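Local atomic coordinates of aldolase (Escherichia coli, PDB entry 6VOP), a protein that belongs to the class II aldolase and adducin N-terminal domain family, with an AraD-like fold, and assembles from four copies of its chain. Residues T187-L190 against I191-G195. The protein carries 2 engineered substitutions. Residues are numbered along the deposited sequence; the frame is centred on the assembly and turned at random.
Sequences TAKL and IFILG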
ATOM      1  N   THR A 187      10.457   0.846 -11.229  1.00 27.14           N
ATOM      2  CA  THR A 187      11.494   1.783 -11.642  1.00 31.22           C
ATOM      3  C   THR A 187      10.938   3.193 -11.799  1.00 30.71           C
ATOM      4  O   THR A 187      11.587   4.168 -11.400  1.00 29.32           O
ATOM      5  CB  THR A 187      12.143   1.303 -12.938  1.00 27.09           C
ATOM      6  OG1 THR A 187      12.892   0.113 -12.669  1.00 31.50           O
ATOM      7  CG2 THR A 187      13.077   2.363 -13.503  1.00 25.87           C
ATOM      8  N   ALA A 188       9.740   3.325 -12.373  1.00 22.83           N
ATOM      9  CA  ALA A 188       9.105   4.638 -12.433  1.00 32.08           C
ATOM     10  C   ALA A 188       8.823   5.175 -11.037  1.00 31.83           C
ATOM     11  O   ALA A 188       8.894   6.389 -10.813  1.00 40.18           O
ATOM     12  CB  ALA A 188       7.814   4.569 -13.248  1.00 29.21           C
ATOM     13  N   LYS A 189       8.518   4.288 -10.088  1.00 28.65           N
ATOM     14  CA  LYS A 189       8.307   4.715  -8.709  1.00 27.59           C
ATOM     15  C   LYS A 189       9.596   5.247  -8.095  1.00 29.49           C
ATOM     16  O   LYS A 189       9.572   6.216  -7.326  1.00 29.45           O
ATOM     17  CB  LYS A 189       7.754   3.554  -7.886  1.00 28.86           C
ATOM     18  CG  LYS A 189       7.353   3.919  -6.468  1.00 25.71           C
ATOM     19  CD  LYS A 189       6.724   2.730  -5.759  1.00 26.11           C
ATOM     20  CE  LYS A 189       6.199   3.117  -4.386  1.00 32.11           C
ATOM     21  NZ  LYS A 189       5.627   1.950  -3.661  1.00 37.24           N
ATOM     22  N   LEU A 190      10.734   4.633  -8.424  1.00 28.59           N
ATOM     23  CA  LEU A 190      12.006   5.126  -7.907  1.00 31.12           C
ATOM     24  C   LEU A 190      12.370   6.475  -8.512  1.00 35.49           C
ATOM     25  O   LEU A 190      12.994   7.305  -7.839  1.00 39.83           O
ATOM     26  CB  LEU A 190      13.116   4.115  -8.177  1.00 27.23           C
ATOM     27  CG  LEU A 190      12.967   2.767  -7.474  1.00 36.28           C
ATOM     28  CD1 LEU A 190      14.199   1.908  -7.705  1.00 40.42           C
ATOM     29  CD2 LEU A 190      12.719   2.974  -5.991  1.00 31.51           C
ATOM     30  N   ILE A 191      11.991   6.710  -9.770  1.00 28.87           N
ATOM     31  CA  ILE A 191      12.296   7.982 -10.421  1.00 29.19           C
ATOM     32  C   ILE A 191      11.694   9.137  -9.633  1.00 30.33           C
ATOM     33  O   ILE A 191      12.381  10.108  -9.293  1.00 36.61           O
ATOM     34  CB  ILE A 191      11.798   7.971 -11.877  1.00 25.87           C
ATOM     35  CG1 ILE A 191      12.691   7.077 -12.739  1.00 31.11           C
ATOM     36  CG2 ILE A 191      11.761   9.380 -12.440  1.00 24.68           C
ATOM     37  CD1 ILE A 191      12.311   7.065 -14.201  1.00 24.29           C
ATOM     38  N   PHE A 192      10.402   9.043  -9.319  1.00 30.46           N
ATOM     39  CA  PHE A 192       9.744  10.120  -8.588  1.00 33.86           C
ATOM     40  C   PHE A 192      10.228  10.199  -7.143  1.00 37.06           C
ATOM     41  O   PHE A 192      10.285  11.294  -6.572  1.00 40.52           O
ATOM     42  CB  PHE A 192       8.227   9.938  -8.651  1.00 25.03           C
ATOM     43  CG  PHE A 192       7.649  10.196 -10.014  1.00 28.38           C
ATOM     44  CD1 PHE A 192       7.354  11.487 -10.423  1.00 25.18           C
ATOM     45  CD2 PHE A 192       7.413   9.149 -10.894  1.00 29.47           C
ATOM     46  CE1 PHE A 192       6.828  11.731 -11.680  1.00 26.10           C
ATOM     47  CE2 PHE A 192       6.886   9.386 -12.152  1.00 30.37           C
ATOM     48  CZ  PHE A 192       6.593  10.679 -12.546  1.00 28.44           C
ATOM     49  N   ILE A 193      10.591   9.062  -6.545  1.00 30.33           N
ATOM     50  CA  ILE A 193      11.080   9.068  -5.168  1.00 30.48           C
ATOM     51  C   ILE A 193      12.442   9.745  -5.091  1.00 31.08           C
ATOM     52  O   ILE A 193      12.696  10.571  -4.205  1.00 35.96           O
ATOM     53  CB  ILE A 193      11.130   7.634  -4.611  1.00 40.84           C
ATOM     54  CG1 ILE A 193       9.725   7.154  -4.252  1.00 27.80           C
ATOM     55  CG2 ILE A 193      12.050   7.556  -3.397  1.00 29.89           C
ATOM     56  CD1 ILE A 193       9.675   5.712  -3.835  1.00 28.36           C
ATOM     57  N   LEU A 194      13.340   9.401  -6.015  1.00 33.44           N
ATOM     58  CA  LEU A 194      14.656  10.032  -6.036  1.00 39.78           C
ATOM     59  C   LEU A 194      14.545  11.518  -6.355  1.00 43.05           C
ATOM     60  O   LEU A 194      15.218  12.345  -5.727  1.00 48.17           O
ATOM     61  CB  LEU A 194      15.560   9.318  -7.039  1.00 29.89           C
ATOM     62  CG  LEU A 194      15.917   7.883  -6.637  1.00 30.42           C
ATOM     63  CD1 LEU A 194      16.525   7.104  -7.796  1.00 30.36           C
ATOM     64  CD2 LEU A 194      16.851   7.886  -5.440  1.00 32.27           C
ATOM     65  N   GLY A 195      13.696  11.876  -7.314  1.00 39.19           N
ATOM     66  CA  GLY A 195      13.435  13.281  -7.586  1.00 43.43           C
ATOM     67  C   GLY A 195      14.678  14.009  -8.062  1.00 48.74           C
ATOM     68  O   GLY A 195      15.408  13.538  -8.940  1.00 49.95           O
TER
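The carbonyl oxygen of L190 receives the amide of L194, with L190 O and L194 N 2.8 Å apart and an almost straight N-H...O angle of 169°. The side chain of L194 also lies against this oxygen, L194 CG being 3.2 Å from L190 O, with CB and CD1 slightly farther off. That cover follows from the first torsion of L194, which at -67° sets CG beside the backbone N and lays the branch back along the helix. I193 repeats the scheme one residue earlier. I193 N bonds to K189 O, and I193 CG1 lies 3.2 Å from the same oxygen. The end of the isoleucine then reaches the lysine stem, I193 CD1 standing 3.9 Å from K189 CG, where the two side chains meet at a slant. K189 runs on from there fully extended. Two residues earlier, I191 N donates to T187 O, and I191 CG1 packs against the same carbonyl. The amide of F192 makes a weak bond to A188 O, with F192 N and A188 O 3.4 Å apart; this oxygen also sits near the plane of the phenyl ring, at its edge, A188 O being 3.1 Å from F192 CD2.

Together these i to i+4 bonds make up the last turns of helix 174-194, the long helix near the end of the AraD-like chain. G195, with positive phi, breaks the helical conformation, although its amide still bonds to I191 O. Several faces of this end are covered: F192 rests on A106 and L107 of helix 102-107, L190 and I191 on F122. K189 and L190 touch T102 of a second subunit, I193 packs on W103 and L194 on L110 of that subunit, and F192 meets R197 of a third.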